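Local coordinates for possible substrate binding protein of ABC transporter system (Rhodopseudomonas palustris, PDB 3N0X), which probably binds branched-chain amino acids or related solutes outside the inner membrane and delivers them to an ABC-type uptake transporter, at residues Lys203-Ile208 with Ile229-Gly234; Val92-Lys97 with Asn116-Arg121; Gly27-Leu32 with Ile47-Lys52; Val106-Thr111 with Gly123-Gln128. One frame throughout, in Å; residues are numbered along the deposited sequence. Where two conformers were deposited one is given.

Interaction 1. Residues Lys203-Ile208 with Ile229-Gly234; sequences KIIWVI and IELSTG
Ile205 packs against both Ile229 and Leu231 on one face of two neighbouring parallel strands, an ordinary apolar layer covered by helices 186-196 and 215-221. CG1 of Ile205 comes 3.8 Å from CG2 of Ile229, whose chain crosses it obliquely, while CD2 of Leu231 lies alongside Ile205, 4.0 Å from its CB. Between the strands, the bonds alternate from Glu230 N to Lys203 O through to Val207 N to Ser232 O (2.9 Å); the directions of the two short strand segments differ by 27°, the usual twist. At the C-terminal end Thr233 OG1 donates to Val207 O at 2.7 Å, reaching it from above the carbonyl plane, and one water bridges Val207 O and Gly234 N.

The tight point is on the opposite face, where CG2 of Ile204 presses against CB of Ser232 at 3.5 Å, closer than an ordinary carbon contact. Trp206 has CG anti to the backbone N (chi1 -176°), and its CD1 edge meets Ser232 OG nearly in the ring plane at 3.4 Å; that hydroxyl bonds to the carbonyl of Glu251. NE1 of Trp206 bonds to Asn133 OD1, and the indole ring stacks with Phe161. An alanine in place of Trp206 would probably leave Asn133 without its donor, Phe161 without its stacking mate and a gap beside Ser232. The looser side is at Glu230, partly exposed and deposited in two conformers; OE1 bonds to a glycerol probably from the crystallisation liquor. Strand 202-207, helix 215-221 and strand 229-233 form a beta-alpha-beta crossover of a parallel sheet.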
loop_
_atom_site.group_PDB
_atom_site.type_symbol
_atom_site.label_atom_id
_atom_site.label_comp_id
_atom_site.label_asym_id
_atom_site.label_seq_id
_atom_site.Cartn_x
_atom_site.Cartn_y
_atom_site.Cartn_z
ATOM N N LYS A 203 0.121 23.738 -13.438
ATOM C CA LYS A 203 -1.178 23.076 -13.592
ATOM C C LYS A 203 -0.958 21.584 -13.733
ATOM O O LYS A 203 -0.126 21.161 -14.540
ATOM C CB LYS A 203 -1.887 23.622 -14.806
ATOM C CG LYS A 203 -2.263 25.108 -14.699
ATOM C CD LYS A 203 -1.380 25.968 -15.508
ATOM C CE LYS A 203 -1.685 25.859 -16.970
ATOM N NZ LYS A 203 -0.657 26.577 -17.818
ATOM N N ILE A 204 -1.699 20.806 -12.956
ATOM C CA ILE A 204 -1.527 19.355 -12.880
ATOM C C ILE A 204 -2.884 18.657 -12.921
ATOM O O ILE A 204 -3.812 19.087 -12.222
ATOM C CB ILE A 204 -0.821 18.931 -11.585
ATOM C CG1 ILE A 204 0.507 19.696 -11.378
ATOM C CG2 ILE A 204 -0.555 17.390 -11.586
ATOM C CD1 ILE A 204 1.196 19.408 -10.007
ATOM N N ILE A 205 -3.002 17.625 -13.740
ATOM C CA ILE A 205 -4.144 16.696 -13.699
ATOM C C ILE A 205 -3.630 15.522 -12.885
ATOM O O ILE A 205 -2.662 14.856 -13.305
ATOM C CB ILE A 205 -4.605 16.220 -15.106
ATOM C CG1 ILE A 205 -5.133 17.422 -15.914
ATOM C CG2 ILE A 205 -5.625 15.094 -14.965
ATOM C CD1 ILE A 205 -5.313 17.113 -17.390
ATOM N N TRP A 206 -4.281 15.228 -11.759
ATOM C CA TRP A 206 -3.939 14.068 -10.931
ATOM C C TRP A 206 -4.988 12.988 -11.185
ATOM O O TRP A 206 -6.193 13.236 -11.074
ATOM C CB TRP A 206 -3.837 14.425 -9.434
ATOM C CG TRP A 206 -3.403 13.269 -8.626
ATOM C CD1 TRP A 206 -2.136 12.800 -8.535
ATOM C CD2 TRP A 206 -4.201 12.416 -7.792
ATOM N NE1 TRP A 206 -2.081 11.701 -7.706
ATOM C CE2 TRP A 206 -3.328 11.440 -7.222
ATOM C CE3 TRP A 206 -5.556 12.375 -7.457
ATOM C CZ2 TRP A 206 -3.779 10.447 -6.347
ATOM C CZ3 TRP A 206 -5.998 11.368 -6.575
ATOM C CH2 TRP A 206 -5.102 10.431 -6.032
ATOM N N VAL A 207 -4.515 11.796 -11.537
ATOM C CA VAL A 207 -5.381 10.682 -11.870
ATOM C C VAL A 207 -5.327 9.618 -10.767
ATOM O O VAL A 207 -4.239 9.276 -10.232
ATOM C CB VAL A 207 -4.953 10.077 -13.196
ATOM C CG1 VAL A 207 -5.898 8.914 -13.614
ATOM C CG2 VAL A 207 -4.953 11.148 -14.312
ATOM N N ILE A 208 -6.498 9.078 -10.440
ATOM C CA ILE A 208 -6.591 7.905 -9.600
ATOM C C ILE A 208 -7.398 6.905 -10.444
ATOM O O ILE A 208 -8.486 7.227 -10.935
ATOM C CB ILE A 208 -7.205 8.154 -8.194
ATOM C CG1 ILE A 208 -7.361 6.824 -7.444
ATOM C CG2 ILE A 208 -8.540 8.883 -8.300
ATOM C CD1 ILE A 208 -7.799 6.964 -5.987
ATOM N N ILE A 229 0.140 21.946 -19.041
ATOM C CA ILE A 229 -0.394 21.037 -18.026
ATOM C C ILE A 229 0.471 19.794 -17.907
ATOM O O ILE A 229 0.882 19.225 -18.942
ATOM C CB ILE A 229 -1.848 20.643 -18.380
ATOM C CG1 ILE A 229 -2.744 21.860 -18.423
ATOM C CG2 ILE A 229 -2.411 19.594 -17.400
ATOM C CD1 ILE A 229 -4.129 21.625 -19.098
ATOM N N GLU A 230 0.724 19.373 -16.668
ATOM C CA GLU A 230 1.467 18.158 -16.322
ATOM C C GLU A 230 0.482 17.108 -15.878
ATOM O O GLU A 230 -0.551 17.450 -15.299
ATOM C CB GLU A 230 2.357 18.399 -15.083
ATOM C CG GLU A 230 3.628 19.149 -15.298
ATOM C CD GLU A 230 4.525 19.050 -14.075
ATOM O OE1 GLU A 230 4.856 17.902 -13.666
ATOM O OE2 GLU A 230 4.874 20.118 -13.515
ATOM N N LEU A 231 0.787 15.840 -16.116
ATOM C CA LEU A 231 0.001 14.739 -15.578
ATOM C C LEU A 231 0.698 14.186 -14.360
ATOM O O LEU A 231 1.917 14.279 -14.243
ATOM C CB LEU A 231 -0.125 13.608 -16.590
ATOM C CG LEU A 231 -0.766 13.907 -17.947
ATOM C CD1 LEU A 231 -0.866 12.596 -18.795
ATOM C CD2 LEU A 231 -2.134 14.627 -17.816
ATOM N N SER A 232 -0.081 13.664 -13.425
ATOM C CA SER A 232 0.417 13.067 -12.193
ATOM C C SER A 232 -0.458 11.894 -11.806
ATOM O O SER A 232 -1.663 11.889 -12.034
ATOM C CB SER A 232 0.473 14.111 -11.060
ATOM O OG SER A 232 0.914 13.609 -9.788
ATOM N N THR A 233 0.155 10.869 -11.216
ATOM C CA THR A 233 -0.590 9.770 -10.646
ATOM C C THR A 233 0.303 9.092 -9.591
ATOM O O THR A 233 1.533 9.364 -9.499
ATOM C CB THR A 233 -1.076 8.790 -11.727
ATOM O OG1 THR A 233 -2.068 7.916 -11.195
ATOM C CG2 THR A 233 0.110 7.983 -12.305
ATOM N N GLY A 234 -0.279 8.195 -8.812
ATOM C CA GLY A 234 0.503 7.436 -7.826
ATOM C C GLY A 234 1.435 6.413 -8.453
ATOM O O GLY A 234 1.326 6.061 -9.635
HETATM O O HOH W 1 -3.169 7.679 -8.122
#

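Interaction 2. Residues Val92-Lys97 with Asn116-Arg121; sequences VAEENK and NRYIFR
Tyr118 lies against the last turn of helix 83-96, where Lys97 takes a positive phi (52°) in a Schellman motif, and it belongs to a type I beta turn leading into strand 119-121, the last of the mixed sheet. No hydrogen bond joins the two segments; the contact is made by packing.

The apolar part centres on Ala93, whose CB touches CD1 of Ile119 at 3.8 Å and CB of Tyr118 at 4.0 Å. Around the ring the partners are largely backbone: Ala93 O sits over one face, offset toward the rim, Glu94 CA is 3.6 Å from CD2, and Lys97 CA is 3.5 Å from CE1. At the phenol end, Lys97 CG comes 3.4 Å from Tyr118 OH in the conformer given, one of two. An alanine at Tyr118 would keep the CB contact with Ala93 but would probably open a gap beside Glu94 and leave the Lys97 turn without its covering ring.

Among the polar side chains, Glu94 OE1 approaches Asn116 CB at 3.4 Å, with carboxylate and amide planes 80° apart. Asn116 ND2 bonds back to Leu90 O in the same helix. Its OD1 makes an Asx turn, accepting from Tyr118 N at 2.9 Å in the carbonyl plane.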
loop_
_atom_site.group_PDB
_atom_site.type_symbol
_atom_site.label_atom_id
_atom_site.label_comp_id
_atom_site.label_asym_id
_atom_site.label_seq_id
_atom_site.Cartn_x
_atom_site.Cartn_y
_atom_site.Cartn_z
ATOM N N VAL A 92 -13.820 -13.237 11.616
ATOM C CA VAL A 92 -13.222 -14.512 12.028
ATOM C C VAL A 92 -12.156 -14.305 13.109
ATOM O O VAL A 92 -12.044 -15.082 14.058
ATOM C CB VAL A 92 -12.643 -15.268 10.812
ATOM C CG1 VAL A 92 -12.042 -16.590 11.242
ATOM C CG2 VAL A 92 -13.748 -15.459 9.756
ATOM N N ALA A 93 -11.374 -13.244 12.957
ATOM C CA ALA A 93 -10.413 -12.894 13.984
ATOM C C ALA A 93 -11.100 -12.636 15.321
ATOM O O ALA A 93 -10.689 -13.158 16.353
ATOM C CB ALA A 93 -9.576 -11.664 13.555
ATOM N N GLU A 94 -12.190 -11.867 15.290
ATOM C CA GLU A 94 -12.931 -11.573 16.501
ATOM C C GLU A 94 -13.545 -12.845 17.087
ATOM O O GLU A 94 -13.494 -13.046 18.304
ATOM C CB GLU A 94 -14.019 -10.507 16.255
ATOM C CG GLU A 94 -14.847 -10.189 17.500
ATOM C CD GLU A 94 -15.881 -9.073 17.284
ATOM O OE1 GLU A 94 -15.525 -8.014 16.753
ATOM O OE2 GLU A 94 -17.041 -9.241 17.701
ATOM N N GLU A 95 -14.136 -13.698 16.245
ATOM C CA GLU A 95 -14.779 -14.935 16.733
ATOM C C GLU A 95 -13.802 -15.847 17.475
ATOM O O GLU A 95 -14.138 -16.434 18.485
ATOM C CB GLU A 95 -15.457 -15.688 15.574
ATOM C CG GLU A 95 -16.083 -17.047 15.952
ATOM N N ASN A 96 -12.582 -15.953 16.936
ATOM C CA ASN A 96 -11.539 -16.787 17.512
ATOM C C ASN A 96 -10.641 -16.109 18.542
ATOM O O ASN A 96 -9.792 -16.767 19.123
ATOM C CB ASN A 96 -10.704 -17.342 16.372
ATOM C CG ASN A 96 -11.481 -18.355 15.578
ATOM O OD1 ASN A 96 -11.618 -19.500 16.020
ATOM N ND2 ASN A 96 -12.072 -17.932 14.455
ATOM N N LYS A 97 -10.853 -14.802 18.753
ATOM C CA LYS A 97 -10.053 -13.992 19.679
ATOM C C LYS A 97 -8.561 -14.139 19.384
ATOM O O LYS A 97 -7.757 -14.381 20.263
ATOM C CB LYS A 97 -10.375 -14.293 21.144
ATOM C CG LYS A 97 -11.798 -13.938 21.543
ATOM C CD LYS A 97 -12.041 -14.170 23.019
ATOM C CE LYS A 97 -13.471 -13.795 23.429
ATOM N NZ LYS A 97 -13.628 -13.988 24.904
ATOM N N ASN A 116 -12.295 -4.224 13.784
ATOM C CA ASN A 116 -12.453 -4.659 15.175
ATOM C C ASN A 116 -11.084 -4.729 15.863
ATOM O O ASN A 116 -10.041 -4.652 15.193
ATOM C CB ASN A 116 -13.238 -5.963 15.272
ATOM C CG ASN A 116 -12.466 -7.154 14.808
ATOM O OD1 ASN A 116 -11.443 -7.515 15.406
ATOM N ND2 ASN A 116 -12.951 -7.805 13.741
ATOM N N ARG A 117 -11.119 -4.836 17.186
ATOM C CA ARG A 117 -9.923 -4.739 18.019
ATOM C C ARG A 117 -8.824 -5.770 17.740
ATOM O O ARG A 117 -7.691 -5.579 18.151
ATOM C CB ARG A 117 -10.303 -4.786 19.510
ATOM C CG ARG A 117 -10.857 -6.122 19.950
ATOM C CD ARG A 117 -11.574 -6.039 21.263
ATOM N NE ARG A 117 -10.653 -5.667 22.335
ATOM C CZ ARG A 117 -9.899 -6.521 23.012
ATOM N NH1 ARG A 117 -9.965 -7.828 22.778
ATOM N NH2 ARG A 117 -9.065 -6.073 23.947
ATOM N N TYR A 118 -9.165 -6.867 17.081
ATOM C CA TYR A 118 -8.200 -7.926 16.751
ATOM C C TYR A 118 -7.460 -7.671 15.429
ATOM O O TYR A 118 -6.571 -8.435 15.056
ATOM C CB TYR A 118 -8.937 -9.280 16.671
ATOM C CG TYR A 118 -9.522 -9.661 18.034
ATOM C CD1 TYR A 118 -8.749 -10.286 18.983
ATOM C CD2 TYR A 118 -10.838 -9.379 18.352
ATOM C CE1 TYR A 118 -9.238 -10.604 20.233
ATOM C CE2 TYR A 118 -11.337 -9.682 19.603
ATOM C CZ TYR A 118 -10.539 -10.302 20.552
ATOM O OH TYR A 118 -10.990 -10.641 21.825
ATOM N N ILE A 119 -7.844 -6.609 14.745
ATOM C CA ILE A 119 -7.301 -6.252 13.432
ATOM C C ILE A 119 -6.206 -5.187 13.553
ATOM O O ILE A 119 -6.416 -4.112 14.125
ATOM C CB ILE A 119 -8.429 -5.733 12.480
ATOM C CG1 ILE A 119 -9.614 -6.691 12.421
ATOM C CG2 ILE A 119 -7.858 -5.427 11.051
ATOM C CD1 ILE A 119 -9.269 -8.133 12.138
ATOM N N PHE A 120 -5.027 -5.522 13.016
ATOM C CA PHE A 120 -3.947 -4.576 12.811
ATOM C C PHE A 120 -3.640 -4.588 11.310
ATOM O O PHE A 120 -4.044 -5.480 10.575
ATOM C CB PHE A 120 -2.704 -4.924 13.616
ATOM C CG PHE A 120 -2.850 -4.725 15.108
ATOM C CD1 PHE A 120 -3.580 -5.642 15.889
ATOM C CD2 PHE A 120 -2.342 -3.607 15.719
ATOM C CE1 PHE A 120 -3.711 -5.440 17.252
ATOM C CE2 PHE A 120 -2.465 -3.419 17.074
ATOM C CZ PHE A 120 -3.154 -4.321 17.838
ATOM N N ARG A 121 -2.953 -3.563 10.834
ATOM C CA ARG A 121 -2.617 -3.512 9.406
ATOM C C ARG A 121 -1.242 -2.932 9.192
ATOM O O ARG A 121 -1.000 -1.786 9.547
ATOM C CB ARG A 121 -3.638 -2.701 8.605
ATOM C CG ARG A 121 -3.189 -2.568 7.136
ATOM C CD ARG A 121 -4.262 -2.412 6.149
ATOM N NE ARG A 121 -5.186 -1.315 6.433
ATOM C CZ ARG A 121 -6.298 -1.122 5.712
ATOM N NH1 ARG A 121 -6.550 -1.900 4.705
ATOM N NH2 ARG A 121 -7.169 -0.165 6.028
#

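Interaction 3. Residues Gly27-Leu32 with Ile47-Lys52; sequences GLMMGL and IVVITK
No ring, carboxylate, amide or guanidinium enters the contact of Leu28, Met29 and Leu32 with Ile47 and Val49, so there are no faces or edges to assign: branched and flexible aliphatic groups do all the touching, and no hydrogen bond crosses. Val49 is central, meeting three helix residues with its two methyls. Its CG1 faces CD2 of Leu28 tip to tip at 4.0 Å. The other methyl, CG2, receives CD1 of Leu32 at 3.5 Å, the closest approach here, with the two side chains running at a slant to one another.

Met29 is a selenomethionine. Its chain bends at both chi2 and chi3, and it slides past Val49 in the opposing direction, placing SE 3.8 Å from Val49 CG2. Thus CG2 is met by Leu32 and is also the Val49 atom nearest to Met29 SE, while Leu28 meets CG1. Ile47 joins more lightly: its CG2 lies 4.1 Å from Leu32 CD1, the same methyl that touches Val49, so Leu32 spans two alternate residues of the strand.

The helix and strand axes stay 10.9 Å apart, a layer of side chains in between, and run antiparallel at 177°. Leu28 also rests on Leu9 of strand 5-11, and Leu28 and Leu32 both touch Ala292 of helix 283-302. Strand 5-11 and strand 45-53 are parallel neighbours, with helix 18-35 between them in sequence. This is the layered alpha/beta packing of a beta-alpha-beta crossover, here interrupted by the short strand 41-42, as in the Rossmann-like lobes of periplasmic binding proteins.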
loop_
_atom_site.group_PDB
_atom_site.type_symbol
_atom_site.label_atom_id
_atom_site.label_comp_id
_atom_site.label_asym_id
_atom_site.label_seq_id
_atom_site.Cartn_x
_atom_site.Cartn_y
_atom_site.Cartn_z
ATOM N N GLY A 27 8.589 -12.116 0.974
ATOM C CA GLY A 27 8.912 -11.039 1.929
ATOM C C GLY A 27 8.763 -11.492 3.359
ATOM O O GLY A 27 9.596 -11.154 4.238
ATOM N N LEU A 28 7.682 -12.220 3.651
ATOM C CA LEU A 28 7.475 -12.752 4.996
ATOM C C LEU A 28 8.665 -13.657 5.405
ATOM O O LEU A 28 9.221 -13.498 6.510
ATOM C CB LEU A 28 6.166 -13.546 5.058
ATOM C CG LEU A 28 5.860 -14.223 6.402
ATOM C CD1 LEU A 28 5.756 -13.215 7.562
ATOM C CD2 LEU A 28 4.582 -15.126 6.264
HETATM N N MSE A 29 9.103 -14.552 4.527
HETATM C CA MSE A 29 10.163 -15.483 4.915
HETATM C C MSE A 29 11.482 -14.780 5.065
HETATM O O MSE A 29 12.213 -15.065 5.997
HETATM C CB MSE A 29 10.279 -16.637 3.927
HETATM C CG MSE A 29 9.014 -17.460 3.819
HETATM SE SE MSE A 29 8.130 -17.941 5.482
HETATM C CE MSE A 29 9.413 -19.181 6.132
HETATM N N MSE A 30 11.778 -13.850 4.168
HETATM C CA MSE A 30 13.020 -13.060 4.259
HETATM C C MSE A 30 13.024 -12.150 5.487
HETATM O O MSE A 30 14.070 -11.960 6.121
HETATM C CB MSE A 30 13.243 -12.254 2.974
HETATM C CG MSE A 30 13.650 -13.153 1.846
HETATM SE SE MSE A 30 14.083 -12.207 0.217
HETATM C CE MSE A 30 15.751 -11.459 0.794
ATOM N N GLY A 31 11.868 -11.578 5.832
ATOM C CA GLY A 31 11.780 -10.785 7.027
ATOM C C GLY A 31 11.995 -11.554 8.327
ATOM O O GLY A 31 12.648 -11.060 9.256
ATOM N N LEU A 32 11.450 -12.777 8.383
ATOM C CA LEU A 32 11.637 -13.619 9.558
ATOM C C LEU A 32 13.113 -14.069 9.649
ATOM O O LEU A 32 13.696 -14.154 10.740
ATOM C CB LEU A 32 10.695 -14.827 9.506
ATOM C CG LEU A 32 9.189 -14.528 9.618
ATOM C CD1 LEU A 32 8.351 -15.791 9.351
ATOM C CD2 LEU A 32 8.838 -13.955 11.040
ATOM N N ILE A 47 10.026 -20.700 14.940
ATOM C CA ILE A 47 8.965 -20.032 14.145
ATOM C C ILE A 47 8.574 -20.950 13.005
ATOM O O ILE A 47 9.425 -21.377 12.252
ATOM C CB ILE A 47 9.418 -18.683 13.579
ATOM C CG1 ILE A 47 9.937 -17.805 14.718
ATOM C CG2 ILE A 47 8.262 -18.023 12.781
ATOM C CD1 ILE A 47 10.452 -16.427 14.342
ATOM N N VAL A 48 7.273 -21.241 12.899
ATOM C CA VAL A 48 6.726 -22.083 11.831
ATOM C C VAL A 48 5.644 -21.287 11.107
ATOM O O VAL A 48 4.749 -20.736 11.730
ATOM C CB VAL A 48 6.121 -23.407 12.406
ATOM C CG1 VAL A 48 5.438 -24.249 11.303
ATOM C CG2 VAL A 48 7.225 -24.201 13.139
ATOM N N VAL A 49 5.765 -21.218 9.793
ATOM C CA VAL A 49 4.785 -20.551 8.971
ATOM C C VAL A 49 3.921 -21.569 8.251
ATOM O O VAL A 49 4.447 -22.466 7.596
ATOM C CB VAL A 49 5.448 -19.645 7.957
ATOM C CG1 VAL A 49 4.415 -19.033 7.028
ATOM C CG2 VAL A 49 6.218 -18.537 8.703
ATOM N N ILE A 50 2.604 -21.422 8.425
ATOM C CA ILE A 50 1.567 -22.230 7.786
ATOM C C ILE A 50 0.928 -21.350 6.723
ATOM O O ILE A 50 0.386 -20.315 7.099
ATOM C CB ILE A 50 0.459 -22.570 8.827
ATOM C CG1 ILE A 50 1.045 -23.358 10.003
ATOM C CG2 ILE A 50 -0.696 -23.349 8.185
ATOM C CD1 ILE A 50 1.954 -24.453 9.540
ATOM N N THR A 51 0.954 -21.741 5.455
ATOM C CA THR A 51 0.310 -20.964 4.392
ATOM C C THR A 51 -1.046 -21.572 3.980
ATOM O O THR A 51 -1.214 -22.797 3.960
ATOM C CB THR A 51 1.209 -20.809 3.154
ATOM O OG1 THR A 51 1.439 -22.093 2.559
ATOM C CG2 THR A 51 2.555 -20.179 3.522
ATOM N N LYS A 52 -2.004 -20.695 3.679
ATOM C CA LYS A 52 -3.362 -21.089 3.328
ATOM C C LYS A 52 -3.739 -20.273 2.091
ATOM O O LYS A 52 -3.909 -19.052 2.157
ATOM C CB LYS A 52 -4.361 -20.746 4.446
ATOM C CG LYS A 52 -4.137 -21.410 5.803
ATOM C CD LYS A 52 -4.828 -22.768 5.806
ATOM C CE LYS A 52 -4.667 -23.443 7.136
ATOM N NZ LYS A 52 -4.671 -24.914 6.964
#

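Interaction 4. Residues Val106-Thr111 with Gly123-Gln128; sequences VADQIT and GRNSSQ
Asp108 and Val106 meet the N terminus of helix 126-137, where Asn125 and Gln128 form a capping box, about 8 Å, centre to centre, from the centre of the chain and just after strand 119-121. Within the box Gln128 N donates to Asn125 OD1 at 2.8 Å, and Asn125 N returns a bond to Gln128 OE1.

Asp108 adds a second grip from the loop across. Its OD1 takes Ser127 N at 2.9 Å, a fairly straight bond (162° at the hydrogen) that uses the syn lone pair. OD2 receives the hydroxyl of Ser127 at 2.6 Å, from a point 42° out of the carboxylate plane. One serine therefore holds both oxygens, which probably fixes the rotation of the carboxylate. The preceding backbone N is also used: Ser126 N donates to Val106 O at 3.1 Å.

Val106 supplies the apolar side. Its CG1 lies over one face of the Arg124 guanidinium, 3.5 Å from NH1 and offset toward the rim. The same methyl comes 3.4 Å from Arg124 O, a carbonyl buried by this contact with no partner in the model. Arg124 NE forms a salt bridge to Asp129, and NH1 bonds to a glycerol probably from the crystallisation liquor.

A carboxylate accepting from first-turn groups of a helix would probably be stabilised in its charged form by the helix dipole, and in turn would offset the positive end of that helix.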
loop_
_atom_site.group_PDB
_atom_site.type_symbol
_atom_site.label_atom_id
_atom_site.label_comp_id
_atom_site.label_asym_id
_atom_site.label_seq_id
_atom_site.Cartn_x
_atom_site.Cartn_y
_atom_site.Cartn_z
ATOM N N VAL A 106 -5.512 -3.139 0.974
ATOM C CA VAL A 106 -5.495 -1.690 1.182
ATOM C C VAL A 106 -6.838 -1.051 1.579
ATOM O O VAL A 106 -6.861 0.103 1.951
ATOM C CB VAL A 106 -5.017 -0.939 -0.111
ATOM C CG1 VAL A 106 -3.633 -1.412 -0.531
ATOM C CG2 VAL A 106 -6.042 -1.110 -1.264
ATOM N N ALA A 107 -7.952 -1.764 1.492
ATOM C CA ALA A 107 -9.265 -1.124 1.634
ATOM C C ALA A 107 -9.382 -0.328 2.917
ATOM O O ALA A 107 -9.097 -0.840 4.002
ATOM C CB ALA A 107 -10.378 -2.150 1.554
ATOM N N ASP A 108 -9.805 0.929 2.803
ATOM C CA ASP A 108 -9.893 1.795 3.980
ATOM C C ASP A 108 -10.792 1.241 5.065
ATOM O O ASP A 108 -10.517 1.403 6.260
ATOM C CB ASP A 108 -10.424 3.199 3.595
ATOM C CG ASP A 108 -9.338 4.114 2.984
ATOM O OD1 ASP A 108 -8.122 3.834 3.118
ATOM O OD2 ASP A 108 -9.714 5.170 2.366
ATOM N N GLN A 109 -11.872 0.582 4.653
ATOM C CA GLN A 109 -12.883 0.103 5.615
ATOM C C GLN A 109 -12.319 -0.901 6.635
ATOM O O GLN A 109 -12.902 -1.053 7.720
ATOM C CB GLN A 109 -14.097 -0.502 4.864
ATOM C CG GLN A 109 -14.844 0.490 3.932
ATOM C CD GLN A 109 -14.076 0.867 2.593
ATOM O OE1 GLN A 109 -13.116 0.179 2.151
ATOM N NE2 GLN A 109 -14.507 1.988 1.961
ATOM N N ILE A 110 -11.206 -1.561 6.304
ATOM C CA ILE A 110 -10.591 -2.540 7.176
ATOM C C ILE A 110 -10.169 -1.923 8.499
ATOM O O ILE A 110 -10.257 -2.591 9.529
ATOM C CB ILE A 110 -9.436 -3.245 6.457
ATOM C CG1 ILE A 110 -10.017 -4.101 5.331
ATOM C CG2 ILE A 110 -8.538 -4.056 7.434
ATOM C CD1 ILE A 110 -8.959 -4.699 4.351
ATOM N N THR A 111 -9.703 -0.681 8.468
ATOM C CA THR A 111 -9.363 0.033 9.693
ATOM C C THR A 111 -10.393 1.141 9.995
ATOM O O THR A 111 -10.135 2.037 10.832
ATOM C CB THR A 111 -7.958 0.628 9.650
ATOM O OG1 THR A 111 -7.759 1.340 8.411
ATOM C CG2 THR A 111 -6.891 -0.477 9.797
ATOM N N GLY A 123 -0.012 -3.143 5.791
ATOM C CA GLY A 123 -0.184 -2.605 4.450
ATOM C C GLY A 123 -0.608 -1.154 4.538
ATOM O O GLY A 123 -1.225 -0.725 5.523
ATOM N N ARG A 124 -0.233 -0.345 3.556
ATOM C CA ARG A 124 -0.800 1.005 3.527
ATOM C C ARG A 124 -2.262 0.899 3.113
ATOM O O ARG A 124 -2.670 -0.021 2.426
ATOM C CB ARG A 124 -0.011 1.982 2.649
ATOM C CG ARG A 124 -0.419 2.097 1.196
ATOM C CD ARG A 124 -0.203 0.809 0.415
ATOM N NE ARG A 124 -0.520 0.970 -0.995
ATOM C CZ ARG A 124 -0.615 0.001 -1.901
ATOM N NH1 ARG A 124 -0.319 -1.276 -1.617
ATOM N NH2 ARG A 124 -1.006 0.315 -3.139
ATOM N N ASN A 125 -3.053 1.863 3.537
ATOM C CA ASN A 125 -4.435 1.941 3.091
ATOM C C ASN A 125 -4.593 2.928 1.939
ATOM O O ASN A 125 -3.680 3.697 1.624
ATOM C CB ASN A 125 -5.432 2.194 4.251
ATOM C CG ASN A 125 -5.279 3.526 4.922
ATOM O OD1 ASN A 125 -5.037 4.548 4.280
ATOM N ND2 ASN A 125 -5.434 3.544 6.251
ATOM N N SER A 126 -5.746 2.857 1.253
ATOM C CA SER A 126 -5.969 3.689 0.067
ATOM C C SER A 126 -5.958 5.187 0.405
ATOM O O SER A 126 -5.535 6.005 -0.406
ATOM C CB SER A 126 -7.263 3.276 -0.619
ATOM O OG SER A 126 -7.100 2.005 -1.217
ATOM N N SER A 127 -6.388 5.546 1.606
ATOM C CA SER A 127 -6.235 6.941 2.063
ATOM C C SER A 127 -4.773 7.382 2.141
ATOM O O SER A 127 -4.453 8.513 1.728
ATOM C CB SER A 127 -6.966 7.223 3.377
ATOM O OG SER A 127 -8.366 7.290 3.134
ATOM N N GLN A 128 -3.876 6.528 2.654
ATOM C CA GLN A 128 -2.446 6.844 2.648
ATOM C C GLN A 128 -1.939 7.085 1.210
ATOM O O GLN A 128 -1.183 8.037 0.964
ATOM C CB GLN A 128 -1.634 5.782 3.381
ATOM C CG GLN A 128 -1.761 5.925 4.946
ATOM C CD GLN A 128 -1.210 4.698 5.667
ATOM O OE1 GLN A 128 -1.578 3.566 5.336
ATOM N NE2 GLN A 128 -0.367 4.918 6.651
#

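How the interactions relate
From the N terminus, interaction 3 comes first, with 14 residues between its segments, joining helix 18-35 to strand 45-53. Interactions 2 and 4 follow and cross: 106-111 falls between the segments of interaction 2, and 116-121 between those of interaction 4. They also touch, since Arg121 NH1 reaches Ala107 O at 2.8 Å and NH2 reaches Thr111 OG1. Interactions 2 and 3 reach the same mixed sheet. Interaction 1 closes last, in the separate parallel sheet, round 20 residues that include helix 215-221; its centre is about 38 Å from those of interactions 2 and 3. Interaction 4 lies between, where the chain leaves strand 119-121 for helix 126-137.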